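PDB 5NNP: N-terminal acetyltransferase-like protein from Chaetomium thermophilum, which probably serves as the helical-repeat auxiliary subunit of an N-terminal acetyltransferase, a scaffold of tetratricopeptide-like hairpins. Local coordinates for residues D117-Q122 against A129-S134; Q122-D127 against D523-H528; I516-Q521 against R549-P554. One frame throughout, in Å; residues are numbered along the deposited sequence.

The three contacts run through one part of an almost wholly helical chain. Contacts 1 and 2 lie with centres about 9 Å apart and share Q122 on helix 112-124: contact 1 pairs that helix with the next one, while contact 2 joins its C-terminal end to D523-H528, nearly 400 residues later in sequence. They touch where V120 and L121 pack on F525 and where Y131 meets I123. Contact 3, centred about 14 Å from contact 2, is reached through a probable hydrogen bond from Q124 NE2 to Q521 O (3.0 Å). Contacts 1 and 3 do not touch, their nearest atoms being about 10 Å apart. Another protein chain lies against contacts 2 and 3.

Contact 1: residues D117-Q122 against A129-S134; sequences DLAVLQ and AGYVQS
Q122 and S134 meet across two antiparallel helices through a single side-chain hydrogen bond, S134 OG giving its proton to Q122 OE1 at 2.7 Å. The hydroxyl approaches in the plane of the amide, on a lone pair of OE1. Q122 has CG anti to its carbonyl carbon (chi1 -78°), and the extended chain beyond CG carries the amide across to the other helix. There the amide lies against the backbone of G130, with Q122 NE2 3.4 Å from G130 CA, an approach that the lack of a side chain at G130 probably allows. An alanine in place of Q122 would probably leave S134 OG without this acceptor and open a gap over G130 where the amide now rests. S134 OG has a second, weak hydrogen bond with Q115 NE2.

One turn back along the first helix the contact becomes mostly van der Waals. A119 CB packs on S134 CB at 3.7 Å, and L118 CD2 comes to 4.1 Å from S134 OG. The Y131 ring meets the A119 carbonyl obliquely, with CD1 3.1 Å from A119 O; its hydroxyl bonds to R135.

The short axes approach to 8.7 Å at 151°, and A119 and Y131 have the nearest CA atoms (5.6 Å): an antiparallel helical hairpin of the kind seen in tetratricopeptide repeats. The next layers close round it. Helix 146-159 packs on Y131 and V132, helix 94-107 takes L121 on the other helix, and V120 turns to F525 and helix 527-534.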
loop_
_atom_site.group_PDB
_atom_site.type_symbol
_atom_site.label_atom_id
_atom_site.label_comp_id
_atom_site.label_asym_id
_atom_site.label_seq_id
_atom_site.Cartn_x
_atom_site.Cartn_y
_atom_site.Cartn_z
ATOM N N ASP A 117 -26.924 -1.055 -4.756
ATOM C CA ASP A 117 -25.845 -1.580 -5.571
ATOM C C ASP A 117 -25.273 -0.528 -6.492
ATOM O O ASP A 117 -24.062 -0.487 -6.718
ATOM C CB ASP A 117 -26.332 -2.787 -6.349
ATOM C CG ASP A 117 -26.581 -3.984 -5.443
ATOM O OD1 ASP A 117 -25.885 -4.105 -4.413
ATOM O OD2 ASP A 117 -27.472 -4.800 -5.747
ATOM N N LEU A 118 -26.137 0.350 -6.983
ATOM C CA LEU A 118 -25.710 1.473 -7.809
ATOM C C LEU A 118 -24.809 2.440 -7.039
ATOM O O LEU A 118 -23.799 2.916 -7.543
ATOM C CB LEU A 118 -26.935 2.222 -8.343
ATOM C CG LEU A 118 -26.673 3.581 -8.970
ATOM C CD1 LEU A 118 -25.969 3.417 -10.307
ATOM C CD2 LEU A 118 -27.977 4.343 -9.123
ATOM N N ALA A 119 -25.199 2.741 -5.812
ATOM C CA ALA A 119 -24.462 3.690 -4.999
ATOM C C ALA A 119 -23.042 3.191 -4.791
ATOM O O ALA A 119 -22.079 3.966 -4.838
ATOM C CB ALA A 119 -25.163 3.898 -3.656
ATOM N N VAL A 120 -22.931 1.887 -4.552
ATOM C CA VAL A 120 -21.633 1.263 -4.349
ATOM C C VAL A 120 -20.804 1.430 -5.620
ATOM O O VAL A 120 -19.685 1.919 -5.579
ATOM C CB VAL A 120 -21.759 -0.236 -3.982
ATOM C CG1 VAL A 120 -20.411 -0.878 -3.991
ATOM C CG2 VAL A 120 -22.435 -0.406 -2.615
ATOM N N LEU A 121 -21.382 1.046 -6.753
ATOM C CA LEU A 121 -20.715 1.168 -8.045
ATOM C C LEU A 121 -20.273 2.604 -8.313
ATOM O O LEU A 121 -19.168 2.849 -8.813
ATOM C CB LEU A 121 -21.634 0.672 -9.171
ATOM C CG LEU A 121 -21.910 -0.832 -9.274
ATOM C CD1 LEU A 121 -23.120 -1.088 -10.126
ATOM C CD2 LEU A 121 -20.710 -1.568 -9.860
ATOM N N GLN A 122 -21.126 3.559 -7.973
ATOM C CA GLN A 122 -20.818 4.950 -8.268
ATOM C C GLN A 122 -19.602 5.463 -7.496
ATOM O O GLN A 122 -18.762 6.173 -8.062
ATOM C CB GLN A 122 -22.018 5.838 -7.975
ATOM C CG GLN A 122 -23.082 5.799 -9.037
ATOM C CD GLN A 122 -24.386 6.414 -8.554
ATOM O OE1 GLN A 122 -24.846 6.139 -7.438
ATOM N NE2 GLN A 122 -24.983 7.259 -9.388
ATOM N N ALA A 129 -20.961 13.060 -7.868
ATOM C CA ALA A 129 -22.291 13.682 -7.947
ATOM C C ALA A 129 -23.372 12.616 -7.882
ATOM O O ALA A 129 -24.367 12.769 -7.177
ATOM C CB ALA A 129 -22.437 14.515 -9.219
ATOM N N GLY A 130 -23.150 11.520 -8.607
ATOM C CA GLY A 130 -24.044 10.380 -8.557
ATOM C C GLY A 130 -24.173 9.795 -7.157
ATOM O O GLY A 130 -25.253 9.419 -6.732
ATOM N N TYR A 131 -23.064 9.742 -6.434
ATOM C CA TYR A 131 -22.999 9.054 -5.151
ATOM C C TYR A 131 -23.732 9.887 -4.124
ATOM O O TYR A 131 -24.441 9.369 -3.261
ATOM C CB TYR A 131 -21.538 8.828 -4.732
ATOM C CG TYR A 131 -21.368 7.985 -3.502
ATOM C CD1 TYR A 131 -21.977 6.750 -3.406
ATOM C CD2 TYR A 131 -20.581 8.412 -2.444
ATOM C CE1 TYR A 131 -21.825 5.966 -2.295
ATOM C CE2 TYR A 131 -20.418 7.627 -1.315
ATOM C CZ TYR A 131 -21.048 6.403 -1.250
ATOM O OH TYR A 131 -20.915 5.601 -0.143
ATOM N N VAL A 132 -23.556 11.194 -4.231
ATOM C CA VAL A 132 -24.281 12.112 -3.385
ATOM C C VAL A 132 -25.792 11.945 -3.564
ATOM O O VAL A 132 -26.525 11.764 -2.593
ATOM C CB VAL A 132 -23.888 13.566 -3.686
ATOM C CG1 VAL A 132 -24.915 14.548 -3.098
ATOM C CG2 VAL A 132 -22.493 13.845 -3.170
ATOM N N GLN A 133 -26.260 12.015 -4.801
ATOM C CA GLN A 133 -27.678 11.821 -5.058
ATOM C C GLN A 133 -28.186 10.501 -4.465
ATOM O O GLN A 133 -29.230 10.455 -3.802
ATOM C CB GLN A 133 -27.948 11.859 -6.558
ATOM C CG GLN A 133 -29.416 11.972 -6.911
ATOM C CD GLN A 133 -29.644 11.981 -8.412
ATOM O OE1 GLN A 133 -28.703 12.141 -9.193
ATOM N NE2 GLN A 133 -30.894 11.801 -8.822
ATOM N N SER A 134 -27.434 9.428 -4.694
ATOM C CA SER A 134 -27.800 8.122 -4.165
ATOM C C SER A 134 -27.961 8.123 -2.640
ATOM O O SER A 134 -28.953 7.629 -2.110
ATOM C CB SER A 134 -26.760 7.084 -4.572
ATOM O OG SER A 134 -26.955 6.715 -5.915
#

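Contact 2: residues Q122-D127 against D523-H528; sequences QIQMRD and DQFDFH
The H528 imidazole is sandwiched. I123 CG2 sits over one face in a CH-pi contact, 3.5 Å from the ring centroid and 17° off the ring normal, while Q524 O lies over the centre of the opposite face. At the edge, H528 NE2 donates to Q124 OE1 at 2.8 Å in a fairly straight bond (162° at the hydrogen), with the oxygen close to the ring plane. ND1, also on the ring's rim, is bonded to Y540 OH, so both nitrogens are held and the ring has little freedom to turn.

The R126 guanidinium is the second flat group. It meets Q524 tip to tip, its plane almost perpendicular to the amide, and grips the one oxygen with two nitrogens: NH2 to Q524 OE1 at 2.9 Å on a lone pair, and NH1 to the same OE1 at 3.1 Å from above the carbonyl plane. NH1 also bonds to I123 O in the guanidinium plane.

That carbonyl belongs to a Schellman motif closing helix 112-124. R126, at positive phi, is its C-prime residue, with R126 N bonded to I123 O and D127 N to Q122 O. I123 O thus accepts from the backbone N and from NH1 of R126, from opposite faces of its plane. The contact links this C-terminal helix end to the start of helix 527-534, far along the chain in the region of the auxiliary-subunit family.

Q124 bends at chi2 (74°), which places CD 3.8 Å from F525 CD2. The Q124 amide also sends NE2 to Q521 O, and R126 NE forms a salt bridge with D548. D526 meets a basic side chain of another protein chain.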
loop_
_atom_site.group_PDB
_atom_site.type_symbol
_atom_site.label_atom_id
_atom_site.label_comp_id
_atom_site.label_asym_id
_atom_site.label_seq_id
_atom_site.Cartn_x
_atom_site.Cartn_y
_atom_site.Cartn_z
ATOM N N GLN A 122 -21.126 3.559 -7.973
ATOM C CA GLN A 122 -20.818 4.950 -8.268
ATOM C C GLN A 122 -19.602 5.463 -7.496
ATOM O O GLN A 122 -18.762 6.173 -8.062
ATOM C CB GLN A 122 -22.018 5.838 -7.975
ATOM C CG GLN A 122 -23.082 5.799 -9.037
ATOM C CD GLN A 122 -24.386 6.414 -8.554
ATOM O OE1 GLN A 122 -24.846 6.139 -7.438
ATOM N NE2 GLN A 122 -24.983 7.259 -9.388
ATOM N N ILE A 123 -19.513 5.132 -6.208
ATOM C CA ILE A 123 -18.364 5.592 -5.439
ATOM C C ILE A 123 -17.115 4.810 -5.885
ATOM O O ILE A 123 -16.023 5.379 -5.977
ATOM C CB ILE A 123 -18.580 5.475 -3.909
ATOM C CG1 ILE A 123 -17.433 6.156 -3.152
ATOM C CG2 ILE A 123 -18.698 4.033 -3.479
ATOM C CD1 ILE A 123 -17.111 7.597 -3.614
ATOM N N GLN A 124 -17.288 3.530 -6.206
ATOM C CA GLN A 124 -16.187 2.737 -6.746
ATOM C C GLN A 124 -15.567 3.376 -7.988
ATOM O O GLN A 124 -14.374 3.222 -8.219
ATOM C CB GLN A 124 -16.633 1.330 -7.110
ATOM C CG GLN A 124 -15.511 0.516 -7.767
ATOM C CD GLN A 124 -14.457 0.066 -6.768
ATOM O OE1 GLN A 124 -14.722 -0.050 -5.566
ATOM N NE2 GLN A 124 -13.257 -0.168 -7.248
ATOM N N MET A 125 -16.367 4.079 -8.789
ATOM C CA MET A 125 -15.837 4.722 -9.998
ATOM C C MET A 125 -15.703 6.217 -9.802
ATOM O O MET A 125 -15.505 6.953 -10.752
ATOM C CB MET A 125 -16.712 4.456 -11.224
ATOM C CG MET A 125 -16.951 2.996 -11.510
ATOM S SD MET A 125 -15.419 2.091 -11.786
ATOM C CE MET A 125 -14.870 2.849 -13.326
ATOM N N ARG A 126 -15.801 6.654 -8.557
ATOM C CA ARG A 126 -15.646 8.060 -8.225
ATOM C C ARG A 126 -16.596 8.959 -9.034
ATOM O O ARG A 126 -16.248 10.074 -9.424
ATOM C CB ARG A 126 -14.183 8.489 -8.406
ATOM C CG ARG A 126 -13.156 7.578 -7.702
ATOM C CD ARG A 126 -13.318 7.536 -6.171
ATOM N NE ARG A 126 -12.173 6.939 -5.466
ATOM C CZ ARG A 126 -12.125 5.704 -4.960
ATOM N NH1 ARG A 126 -13.155 4.871 -5.063
ATOM N NH2 ARG A 126 -11.027 5.294 -4.341
ATOM N N ASP A 127 -17.808 8.466 -9.267
ATOM C CA ASP A 127 -18.915 9.308 -9.739
ATOM C C ASP A 127 -19.507 10.023 -8.524
ATOM O O ASP A 127 -20.524 9.593 -7.965
ATOM C CB ASP A 127 -19.961 8.449 -10.467
ATOM C CG ASP A 127 -21.176 9.229 -10.926
ATOM O OD1 ASP A 127 -21.161 10.477 -10.950
ATOM O OD2 ASP A 127 -22.170 8.566 -11.272
ATOM N N ASP A 523 -10.439 -4.403 -4.682
ATOM C CA ASP A 523 -10.511 -4.808 -3.283
ATOM C C ASP A 523 -11.269 -3.810 -2.401
ATOM O O ASP A 523 -11.848 -4.187 -1.388
ATOM C CB ASP A 523 -9.099 -5.027 -2.717
ATOM C CG ASP A 523 -8.555 -6.405 -3.044
ATOM O OD1 ASP A 523 -9.376 -7.289 -3.382
ATOM O OD2 ASP A 523 -7.322 -6.615 -2.962
ATOM N N GLN A 524 -11.275 -2.542 -2.793
ATOM C CA GLN A 524 -11.920 -1.510 -1.996
ATOM C C GLN A 524 -13.458 -1.596 -2.106
ATOM O O GLN A 524 -14.181 -0.886 -1.405
ATOM C CB GLN A 524 -11.432 -0.142 -2.448
ATOM C CG GLN A 524 -11.921 0.168 -3.851
ATOM C CD GLN A 524 -11.437 1.500 -4.384
ATOM O OE1 GLN A 524 -11.534 2.532 -3.718
ATOM N NE2 GLN A 524 -10.925 1.484 -5.598
ATOM N N PHE A 525 -13.946 -2.492 -2.963
ATOM C CA PHE A 525 -15.350 -2.519 -3.364
ATOM C C PHE A 525 -16.338 -2.810 -2.223
ATOM O O PHE A 525 -17.334 -2.107 -2.048
ATOM C CB PHE A 525 -15.540 -3.546 -4.488
ATOM C CG PHE A 525 -16.872 -3.438 -5.201
ATOM C CD1 PHE A 525 -18.007 -4.052 -4.693
ATOM C CD2 PHE A 525 -16.990 -2.711 -6.370
ATOM C CE1 PHE A 525 -19.231 -3.954 -5.351
ATOM C CE2 PHE A 525 -18.208 -2.606 -7.027
ATOM C CZ PHE A 525 -19.330 -3.227 -6.520
ATOM N N ASP A 526 -16.080 -3.857 -1.461
ATOM C CA ASP A 526 -16.983 -4.248 -0.379
ATOM C C ASP A 526 -16.909 -3.296 0.810
ATOM O O ASP A 526 -17.759 -3.340 1.690
ATOM C CB ASP A 526 -16.660 -5.658 0.106
ATOM C CG ASP A 526 -16.914 -6.717 -0.940
ATOM O OD1 ASP A 526 -17.724 -6.478 -1.855
ATOM O OD2 ASP A 526 -16.320 -7.811 -0.827
ATOM N N PHE A 527 -15.895 -2.440 0.839
ATOM C CA PHE A 527 -15.650 -1.611 2.014
ATOM C C PHE A 527 -16.415 -0.286 2.003
ATOM O O PHE A 527 -16.604 0.317 3.056
ATOM C CB PHE A 527 -14.145 -1.373 2.179
ATOM C CG PHE A 527 -13.410 -2.603 2.603
ATOM C CD1 PHE A 527 -13.575 -3.099 3.894
ATOM C CD2 PHE A 527 -12.608 -3.302 1.713
ATOM C CE1 PHE A 527 -12.925 -4.270 4.311
ATOM C CE2 PHE A 527 -11.954 -4.469 2.110
ATOM C CZ PHE A 527 -12.111 -4.963 3.416
ATOM N N HIS A 528 -16.878 0.151 0.831
ATOM C CA HIS A 528 -17.758 1.319 0.767
ATOM C C HIS A 528 -18.948 1.107 1.717
ATOM O O HIS A 528 -19.379 2.038 2.386
ATOM C CB HIS A 528 -18.254 1.577 -0.660
ATOM C CG HIS A 528 -17.152 1.596 -1.695
ATOM N ND1 HIS A 528 -16.036 2.380 -1.576
ATOM C CD2 HIS A 528 -17.036 0.926 -2.866
ATOM C CE1 HIS A 528 -15.249 2.180 -2.631
ATOM N NE2 HIS A 528 -15.837 1.318 -3.424
#

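Contact 3: residues I516-Q521 against R549-P554; sequences IFDTWQ and RLREHP
F517 and L550 form the close-packed half of this contact, where helix 503-523 meets the 3-10 turn that leads into helix 554-572. L550 CG stands at the edge of the F517 ring, 3.8 Å from CD1, and H553 CB comes to the same ring's edge farther along. L550 CD2 touches W520 CB (4.0 Å) and the backbone at F517 O and Q521 N. One face of the F517 ring is taken by W520 CE3, the indole being bonded through NE1 to Q485, and Y556 meets the F517 ring edge-to-face. H553 caps the following helix, its ND1 bonding to F555 N, and another protein chain packs on H553 and P554 and hydrogen-bonds E552.

The other half is polar and more open, with D518 and Q521 only partly buried. R551 bridges the two halves: its aliphatic stem slides past F517 in the opposite direction, CG lying 3.7 Å from F517 CD1, and the extended chain (chi3 -176°) sets NE beside F517 CB (3.9 Å). The guanidinium then takes Q521 OE1 end-on with two nitrogens. NH2 bonds to Q521 OE1 at 2.8 Å, in the planes of both groups, and NH1 to the same OE1 at 3.0 Å from above the carbonyl plane. NH2 also makes a salt bridge with D518 OD1 (3.0 Å), on the anti lone pair, and a water donates to that oxygen.

R551 also has a cation-pi contact with Y664. The arginine probably favours the ionised form of D518, and its own buried charge is likely to be offset by that carboxylate and by the Q521 carbonyl.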
loop_
_atom_site.group_PDB
_atom_site.type_symbol
_atom_site.label_atom_id
_atom_site.label_comp_id
_atom_site.label_asym_id
_atom_site.label_seq_id
_atom_site.Cartn_x
_atom_site.Cartn_y
_atom_site.Cartn_z
ATOM N N ILE A 516 -2.597 -8.036 -10.562
ATOM C CA ILE A 516 -2.589 -7.863 -9.122
ATOM C C ILE A 516 -3.016 -6.444 -8.785
ATOM O O ILE A 516 -3.749 -6.235 -7.814
ATOM C CB ILE A 516 -1.205 -8.168 -8.514
ATOM C CG1 ILE A 516 -0.936 -9.670 -8.578
ATOM C CG2 ILE A 516 -1.127 -7.713 -7.085
ATOM C CD1 ILE A 516 0.502 -10.036 -8.256
ATOM N N PHE A 517 -2.597 -5.472 -9.596
ATOM C CA PHE A 517 -2.983 -4.092 -9.310
ATOM C C PHE A 517 -4.458 -3.875 -9.637
ATOM O O PHE A 517 -5.133 -3.118 -8.952
ATOM C CB PHE A 517 -2.081 -3.085 -10.029
ATOM C CG PHE A 517 -0.920 -2.631 -9.180
ATOM C CD1 PHE A 517 -1.023 -1.508 -8.377
ATOM C CD2 PHE A 517 0.253 -3.369 -9.125
ATOM C CE1 PHE A 517 0.039 -1.104 -7.567
ATOM C CE2 PHE A 517 1.320 -2.969 -8.298
ATOM C CZ PHE A 517 1.207 -1.836 -7.530
ATOM N N ASP A 518 -4.985 -4.582 -10.625
ATOM C CA ASP A 518 -6.413 -4.483 -10.897
ATOM C C ASP A 518 -7.197 -4.995 -9.690
ATOM O O ASP A 518 -8.240 -4.456 -9.343
ATOM C CB ASP A 518 -6.805 -5.262 -12.153
ATOM C CG ASP A 518 -6.402 -4.550 -13.446
ATOM O OD1 ASP A 518 -6.092 -3.336 -13.400
ATOM O OD2 ASP A 518 -6.406 -5.215 -14.511
ATOM N N THR A 519 -6.666 -6.020 -9.036
ATOM C CA THR A 519 -7.347 -6.635 -7.911
ATOM C C THR A 519 -7.377 -5.700 -6.718
ATOM O O THR A 519 -8.403 -5.531 -6.067
ATOM C CB THR A 519 -6.673 -7.929 -7.499
ATOM O OG1 THR A 519 -6.818 -8.887 -8.546
ATOM C CG2 THR A 519 -7.294 -8.471 -6.201
ATOM N N TRP A 520 -6.224 -5.112 -6.434
ATOM C CA TRP A 520 -6.079 -4.142 -5.374
ATOM C C TRP A 520 -7.076 -3.002 -5.565
ATOM O O TRP A 520 -7.663 -2.502 -4.599
ATOM C CB TRP A 520 -4.640 -3.636 -5.358
ATOM C CG TRP A 520 -3.680 -4.672 -4.846
ATOM C CD1 TRP A 520 -3.993 -5.930 -4.426
ATOM C CD2 TRP A 520 -2.261 -4.530 -4.668
ATOM N NE1 TRP A 520 -2.860 -6.587 -4.009
ATOM C CE2 TRP A 520 -1.788 -5.753 -4.140
ATOM C CE3 TRP A 520 -1.345 -3.498 -4.915
ATOM C CZ2 TRP A 520 -0.431 -5.972 -3.858
ATOM C CZ3 TRP A 520 0.009 -3.718 -4.627
ATOM C CH2 TRP A 520 0.447 -4.941 -4.102
ATOM N N GLN A 521 -7.293 -2.610 -6.818
ATOM C CA GLN A 521 -8.258 -1.557 -7.085
ATOM C C GLN A 521 -9.686 -2.031 -6.840
ATOM O O GLN A 521 -10.562 -1.248 -6.502
ATOM C CB GLN A 521 -8.135 -1.043 -8.516
ATOM C CG GLN A 521 -9.087 0.111 -8.793
ATOM C CD GLN A 521 -8.937 0.706 -10.177
ATOM O OE1 GLN A 521 -8.067 0.321 -10.956
ATOM N NE2 GLN A 521 -9.797 1.654 -10.489
ATOM N N ARG A 549 -4.587 6.990 -5.912
ATOM C CA ARG A 549 -3.243 7.077 -6.460
ATOM C C ARG A 549 -2.553 5.729 -6.465
ATOM O O ARG A 549 -1.336 5.664 -6.310
ATOM C CB ARG A 549 -2.392 8.064 -5.676
ATOM C CG ARG A 549 -2.802 9.511 -5.802
ATOM C CD ARG A 549 -2.002 10.329 -4.799
ATOM N NE ARG A 549 -1.951 9.646 -3.502
ATOM C CZ ARG A 549 -0.899 9.646 -2.681
ATOM N NH1 ARG A 549 0.211 10.301 -3.009
ATOM N NH2 ARG A 549 -0.960 8.990 -1.522
ATOM N N LEU A 550 -3.327 4.666 -6.663
ATOM C CA LEU A 550 -2.848 3.307 -6.422
ATOM C C LEU A 550 -1.563 2.999 -7.154
ATOM O O LEU A 550 -0.575 2.582 -6.548
ATOM C CB LEU A 550 -3.898 2.277 -6.825
ATOM C CG LEU A 550 -3.478 0.806 -6.732
ATOM C CD1 LEU A 550 -3.078 0.456 -5.312
ATOM C CD2 LEU A 550 -4.609 -0.100 -7.224
ATOM N N ARG A 551 -1.577 3.229 -8.457
ATOM C CA ARG A 551 -0.525 2.707 -9.292
ATOM C C ARG A 551 0.661 3.640 -9.397
ATOM O O ARG A 551 1.480 3.487 -10.290
ATOM C CB ARG A 551 -1.079 2.384 -10.674
ATOM C CG ARG A 551 -2.042 1.227 -10.627
ATOM C CD ARG A 551 -2.551 0.947 -11.982
ATOM N NE ARG A 551 -3.556 -0.104 -11.996
ATOM C CZ ARG A 551 -4.821 0.099 -11.666
ATOM N NH1 ARG A 551 -5.198 1.295 -11.238
ATOM N NH2 ARG A 551 -5.699 -0.892 -11.742
ATOM N N GLU A 552 0.765 4.605 -8.488
ATOM C CA GLU A 552 1.975 5.428 -8.429
ATOM C C GLU A 552 3.073 4.654 -7.694
ATOM O O GLU A 552 4.240 5.045 -7.683
ATOM C CB GLU A 552 1.705 6.753 -7.731
ATOM C CG GLU A 552 1.636 6.629 -6.212
ATOM C CD GLU A 552 1.509 7.968 -5.515
ATOM O OE1 GLU A 552 1.397 8.993 -6.211
ATOM O OE2 GLU A 552 1.513 7.995 -4.269
ATOM N N HIS A 553 2.680 3.548 -7.074
ATOM C CA HIS A 553 3.585 2.751 -6.255
ATOM C C HIS A 553 4.683 2.169 -7.128
ATOM O O HIS A 553 4.399 1.653 -8.216
ATOM C CB HIS A 553 2.813 1.627 -5.557
ATOM C CG HIS A 553 3.459 1.132 -4.301
ATOM N ND1 HIS A 553 4.594 0.347 -4.306
ATOM C CD2 HIS A 553 3.129 1.308 -2.998
ATOM C CE1 HIS A 553 4.933 0.061 -3.061
ATOM N NE2 HIS A 553 4.057 0.628 -2.248
ATOM N N PRO A 554 5.938 2.223 -6.658
ATOM C CA PRO A 554 7.011 1.649 -7.472
ATOM C C PRO A 554 6.779 0.164 -7.777
ATOM O O PRO A 554 7.279 -0.330 -8.791
ATOM C CB PRO A 554 8.256 1.853 -6.608
ATOM C CG PRO A 554 7.961 2.964 -5.763
ATOM C CD PRO A 554 6.473 2.833 -5.436
HETATM O O HOH W 1 -3.333 -2.259 -13.238
#